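Local coordinates for nitrite oxidoreductase subunit A (PDB 7B04), which belongs to the molybdopterin oxidoreductase family, is similar to NarG, and holds an iron/sulfur cluster, a molybdenum atom and two MD1 ligands, at residues V377-T381 / D448-T452; L170-W174 / Y729-D733. One frame throughout, in Å; residues are numbered along the deposited sequence.

How the interactions relate
Two contacts on opposite sides of the chain's centre illustrate how a large molybdopterin oxidoreductase joins loops to the ends of its helices and strands. Interaction 1 sets the turn within 448-452 against the end of helix 374-378, 67 residues apart; interaction 2 brings together 170-174 and 729-733, 555 residues apart, and interaction 1 is nested within the loop closed by interaction 2. Their centres lie 60 Å from each other, and about 46 Å separates their nearest atoms. In interaction 2 the side chain of Ser731 is about 9 Å from a bound MD1, too far to touch it. Each has a salt bridge; interaction 1 adds phenylalanine and lysine carbons against a glycine turn, interaction 2 a lysine chain over a tryptophan face.

Interaction 1 of 2, residues V377-T381 / D448-T452; sequences VKKFT and DVGET
Lys379 and Phe380, just past the end of helix 374-378, pack against Gly450 at the bend of a tight turn in a largely buried contact, with a salt bridge at its outer edge. The CA atoms of Lys379 and Gly450 come within 4.6 Å. From there the lysine chain, extended beyond CG, runs alongside the turn: CB meets Gly450 CA, and CD lies 3.3 Å from Gly450 O. Lys379 NZ then reaches Glu451 OE2 at 2.9 Å, forming a salt bridge whose hydrogen bond is weak. The two charged side chains lie side by side and point the same way, and the bend of Glu451 at chi2 puts OE2 beside NZ. A longer, weak ion pair links the same NZ to Asp375, one turn back along the helix.

The turn is type II' and runs from Val449 to Thr452, with Gly450 at its second position, where the positive phi of 66° suits glycine. It leads directly into helix 452-455, and Thr452 OG1 donates to Val449 O at 3.1 Å. With its CG anti to its own carbonyl carbon (chi1 -59°), Phe380 sets CE1 3.3 Å from Gly450 CA, while CD1 of the same ring touches Val449 CG2. Lys379 CB sits over one face of this ring, toward the rim. Outside the pair, Phe821 packs on Phe380, and Ser818 OG is hydrogen-bonded to Glu451 N.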
loop_
_atom_site.group_PDB
_atom_site.type_symbol
_atom_site.label_atom_id
_atom_site.label_comp_id
_atom_site.label_asym_id
_atom_site.label_seq_id
_atom_site.Cartn_x
_atom_site.Cartn_y
_atom_site.Cartn_z
ATOM N N VAL B 377 0.712 23.249 -34.800
ATOM C CA VAL B 377 -0.363 24.078 -34.276
ATOM C C VAL B 377 -1.209 24.704 -35.385
ATOM O O VAL B 377 -2.378 25.026 -35.160
ATOM C CB VAL B 377 0.191 25.138 -33.317
ATOM C CG1 VAL B 377 -0.923 25.594 -32.409
ATOM C CG2 VAL B 377 1.268 24.510 -32.471
ATOM N N LYS B 378 -0.646 24.930 -36.577
ATOM C CA LYS B 378 -1.494 25.377 -37.686
ATOM C C LYS B 378 -2.566 24.333 -37.949
ATOM O O LYS B 378 -3.735 24.665 -38.171
ATOM C CB LYS B 378 -0.663 25.625 -38.956
ATOM C CG LYS B 378 -0.691 27.073 -39.450
ATOM C CD LYS B 378 0.657 27.483 -40.022
ATOM N N LYS B 379 -2.177 23.067 -37.935
ATOM C CA LYS B 379 -3.114 21.960 -37.952
ATOM C C LYS B 379 -3.436 21.533 -36.520
ATOM O O LYS B 379 -2.862 22.028 -35.547
ATOM C CB LYS B 379 -2.555 20.775 -38.737
ATOM C CG LYS B 379 -1.409 21.073 -39.666
ATOM C CD LYS B 379 -0.959 19.783 -40.351
ATOM C CE LYS B 379 0.293 20.004 -41.173
ATOM N NZ LYS B 379 0.853 18.771 -41.799
ATOM N N PHE B 380 -4.424 20.649 -36.399
ATOM C CA PHE B 380 -4.797 19.979 -35.154
ATOM C C PHE B 380 -5.185 20.875 -33.978
ATOM O O PHE B 380 -5.563 20.359 -32.921
ATOM C CB PHE B 380 -3.633 19.106 -34.674
ATOM C CG PHE B 380 -3.201 18.049 -35.650
ATOM C CD1 PHE B 380 -4.122 17.380 -36.433
ATOM C CD2 PHE B 380 -1.858 17.720 -35.773
ATOM C CE1 PHE B 380 -3.714 16.401 -37.319
ATOM C CE2 PHE B 380 -1.447 16.747 -36.663
ATOM C CZ PHE B 380 -2.374 16.092 -37.440
ATOM N N THR B 381 -5.119 22.195 -34.123
ATOM C CA THR B 381 -5.320 23.078 -32.981
ATOM C C THR B 381 -6.232 24.233 -33.370
ATOM O O THR B 381 -6.284 24.636 -34.535
ATOM C CB THR B 381 -3.976 23.594 -32.440
ATOM O OG1 THR B 381 -3.040 22.509 -32.387
ATOM C CG2 THR B 381 -4.147 24.137 -31.034
ATOM N N ASP B 448 -11.688 19.238 -41.816
ATOM C CA ASP B 448 -10.503 19.861 -42.465
ATOM C C ASP B 448 -9.459 20.148 -41.395
ATOM O O ASP B 448 -9.292 21.290 -41.007
ATOM C CB ASP B 448 -10.851 21.184 -43.133
ATOM C CG ASP B 448 -11.803 21.028 -44.291
ATOM O OD1 ASP B 448 -12.152 19.899 -44.607
ATOM O OD2 ASP B 448 -12.160 22.039 -44.867
ATOM N N VAL B 449 -8.761 19.100 -40.999
ATOM C CA VAL B 449 -7.769 19.168 -39.910
ATOM C C VAL B 449 -6.568 18.367 -40.365
ATOM O O VAL B 449 -6.701 17.476 -41.170
ATOM C CB VAL B 449 -8.352 18.584 -38.616
ATOM C CG1 VAL B 449 -8.354 17.075 -38.651
ATOM C CG2 VAL B 449 -7.615 19.093 -37.399
ATOM N N GLY B 450 -5.435 18.726 -39.822
ATOM C CA GLY B 450 -4.164 18.102 -40.131
ATOM C C GLY B 450 -3.755 18.366 -41.564
ATOM O O GLY B 450 -3.817 19.497 -42.063
ATOM N N GLU B 451 -3.341 17.298 -42.241
ATOM C CA GLU B 451 -2.868 17.363 -43.615
ATOM C C GLU B 451 -3.996 17.555 -44.618
ATOM O O GLU B 451 -3.713 17.677 -45.815
ATOM C CB GLU B 451 -2.099 16.082 -43.945
ATOM C CG GLU B 451 -0.655 16.072 -43.481
ATOM C CD GLU B 451 0.295 16.553 -44.557
ATOM O OE1 GLU B 451 0.064 16.224 -45.740
ATOM O OE2 GLU B 451 1.272 17.252 -44.221
ATOM N N THR B 452 -5.255 17.569 -44.162
ATOM C CA THR B 452 -6.374 17.868 -45.052
ATOM C C THR B 452 -6.325 19.301 -45.574
ATOM O O THR B 452 -6.782 19.565 -46.692
ATOM C CB THR B 452 -7.696 17.606 -44.327
ATOM O OG1 THR B 452 -7.710 16.261 -43.830
ATOM C CG2 THR B 452 -8.874 17.803 -45.271
#

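Interaction 2 of 2, residues L170-W174 / Y729-D733; sequences LRASW and YESKD
The start of helix 174-191 and the loop leading into helix 734-749 meet through Trp174, whose indole lies against the side chains of Glu730 and Lys732. Lys732 approaches over one face of the indole. Its CE stands 3.4 Å from the centroid of the five-membered ring and 12° off the normal, a CH-pi contact. The chain is extended as far as CE and then bends at chi4 (-67°), which leaves NZ over the same ring, 4.4 Å from that centroid, in a cation-pi interaction. Nearer the lysine backbone, CG and CD pass along CE2 and CD2 of the indole; the two side chains slide past each other in opposite directions.

Glu730 is the centre of an inverse gamma turn, and its side chain, extended beyond CG, points toward 170-174. The carboxylate stands steeply to the indole, their planes 75° apart, with Glu730 OE2 3.5 Å from Trp174 CD1. Glu730 OE1 makes a salt bridge with Arg171 NH2 at 2.8 Å; the arginine chain, itself extended from CG to NE, crosses the glutamate at about a right angle.

Arg171 ends strand 169-171, an outermost strand of the mixed sheet within this chain, and Ser173, at the N-cap of the helix, bonds through OG to Glu176 N. Phe695 and Pro696 of strand 693-696 in the same sheet also pack on Trp174, as does Ile737 of helix 734-749. Next to Glu730, Tyr729 OH is hydrogen-bonded to His200 O of Nitrite oxidoreductase subunit C.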
loop_
_atom_site.group_PDB
_atom_site.type_symbol
_atom_site.label_atom_id
_atom_site.label_comp_id
_atom_site.label_asym_id
_atom_site.label_seq_id
_atom_site.Cartn_x
_atom_site.Cartn_y
_atom_site.Cartn_z
ATOM N N LEU B 170 -29.622 -7.554 12.252
ATOM C CA LEU B 170 -30.056 -8.912 12.541
ATOM C C LEU B 170 -29.778 -9.835 11.361
ATOM O O LEU B 170 -29.681 -9.403 10.210
ATOM C CB LEU B 170 -31.548 -8.932 12.884
ATOM C CG LEU B 170 -31.952 -8.049 14.065
ATOM C CD1 LEU B 170 -33.464 -8.024 14.227
ATOM C CD2 LEU B 170 -31.275 -8.524 15.344
ATOM N N ARG B 171 -29.651 -11.124 11.663
ATOM C CA ARG B 171 -29.442 -12.107 10.612
ATOM C C ARG B 171 -30.733 -12.343 9.841
ATOM O O ARG B 171 -31.824 -12.374 10.415
ATOM C CB ARG B 171 -28.952 -13.431 11.207
ATOM C CG ARG B 171 -28.720 -14.523 10.169
ATOM C CD ARG B 171 -28.498 -15.891 10.795
ATOM N NE ARG B 171 -28.258 -16.908 9.773
ATOM C CZ ARG B 171 -27.058 -17.389 9.466
ATOM N NH1 ARG B 171 -25.986 -16.953 10.110
ATOM N NH2 ARG B 171 -26.929 -18.309 8.519
ATOM N N ALA B 172 -30.604 -12.506 8.529
ATOM C CA ALA B 172 -31.729 -12.844 7.678
ATOM C C ALA B 172 -31.333 -13.980 6.752
ATOM O O ALA B 172 -30.177 -14.087 6.330
ATOM C CB ALA B 172 -32.196 -11.634 6.855
ATOM N N SER B 173 -32.308 -14.824 6.432
ATOM C CA SER B 173 -32.123 -15.765 5.343
ATOM C C SER B 173 -32.266 -15.029 4.019
ATOM O O SER B 173 -32.878 -13.961 3.940
ATOM C CB SER B 173 -33.126 -16.917 5.436
ATOM O OG SER B 173 -34.417 -16.502 5.030
ATOM N N TRP B 174 -31.672 -15.602 2.969
ATOM C CA TRP B 174 -31.661 -14.926 1.670
ATOM C C TRP B 174 -33.072 -14.655 1.180
ATOM O O TRP B 174 -33.358 -13.578 0.644
ATOM C CB TRP B 174 -30.910 -15.771 0.642
ATOM C CG TRP B 174 -29.439 -15.630 0.744
ATOM C CD1 TRP B 174 -28.570 -16.521 1.308
ATOM C CD2 TRP B 174 -28.643 -14.533 0.275
ATOM N NE1 TRP B 174 -27.282 -16.044 1.223
ATOM C CE2 TRP B 174 -27.299 -14.828 0.591
ATOM C CE3 TRP B 174 -28.934 -13.334 -0.380
ATOM C CZ2 TRP B 174 -26.253 -13.966 0.275
ATOM C CZ3 TRP B 174 -27.894 -12.483 -0.692
ATOM C CH2 TRP B 174 -26.572 -12.801 -0.366
ATOM N N TYR B 729 -18.361 -18.261 3.970
ATOM C CA TYR B 729 -19.608 -18.077 4.698
ATOM C C TYR B 729 -20.796 -18.110 3.741
ATOM O O TYR B 729 -20.641 -18.448 2.563
ATOM C CB TYR B 729 -19.566 -16.764 5.479
ATOM C CG TYR B 729 -18.397 -16.655 6.441
ATOM C CD1 TYR B 729 -18.422 -17.297 7.672
ATOM C CD2 TYR B 729 -17.269 -15.910 6.115
ATOM C CE1 TYR B 729 -17.357 -17.200 8.553
ATOM C CE2 TYR B 729 -16.200 -15.808 6.989
ATOM C CZ TYR B 729 -16.250 -16.454 8.208
ATOM O OH TYR B 729 -15.191 -16.355 9.082
ATOM N N GLU B 730 -21.983 -17.749 4.232
ATOM C CA GLU B 730 -23.218 -17.815 3.447
ATOM C C GLU B 730 -23.274 -16.651 2.462
ATOM O O GLU B 730 -23.997 -15.668 2.641
ATOM C CB GLU B 730 -24.433 -17.826 4.364
ATOM C CG GLU B 730 -25.736 -18.149 3.654
ATOM C CD GLU B 730 -26.921 -18.189 4.595
ATOM O OE1 GLU B 730 -26.744 -17.875 5.791
ATOM O OE2 GLU B 730 -28.031 -18.535 4.138
ATOM N N SER B 731 -22.488 -16.770 1.397
ATOM C CA SER B 731 -22.384 -15.732 0.382
ATOM C C SER B 731 -22.849 -16.256 -0.972
ATOM O O SER B 731 -22.859 -17.464 -1.227
ATOM C CB SER B 731 -20.949 -15.205 0.263
ATOM O OG SER B 731 -20.096 -16.180 -0.311
ATOM N N LYS B 732 -23.256 -15.321 -1.831
ATOM C CA LYS B 732 -23.682 -15.609 -3.191
ATOM C C LYS B 732 -22.905 -14.716 -4.142
ATOM O O LYS B 732 -22.263 -13.745 -3.733
ATOM C CB LYS B 732 -25.183 -15.373 -3.391
ATOM C CG LYS B 732 -26.113 -16.323 -2.667
ATOM C CD LYS B 732 -27.558 -16.062 -3.087
ATOM C CE LYS B 732 -28.548 -16.885 -2.280
ATOM N NZ LYS B 732 -28.431 -18.340 -2.552
ATOM N N ASP B 733 -22.921 -15.077 -5.420
ATOM C CA ASP B 733 -22.318 -14.215 -6.422
ATOM C C ASP B 733 -23.218 -13.005 -6.635
ATOM O O ASP B 733 -24.442 -13.102 -6.542
ATOM C CB ASP B 733 -22.123 -14.961 -7.750
ATOM C CG ASP B 733 -21.624 -16.397 -7.565
ATOM O OD1 ASP B 733 -20.478 -16.706 -7.955
ATOM O OD2 ASP B 733 -22.393 -17.220 -7.025
#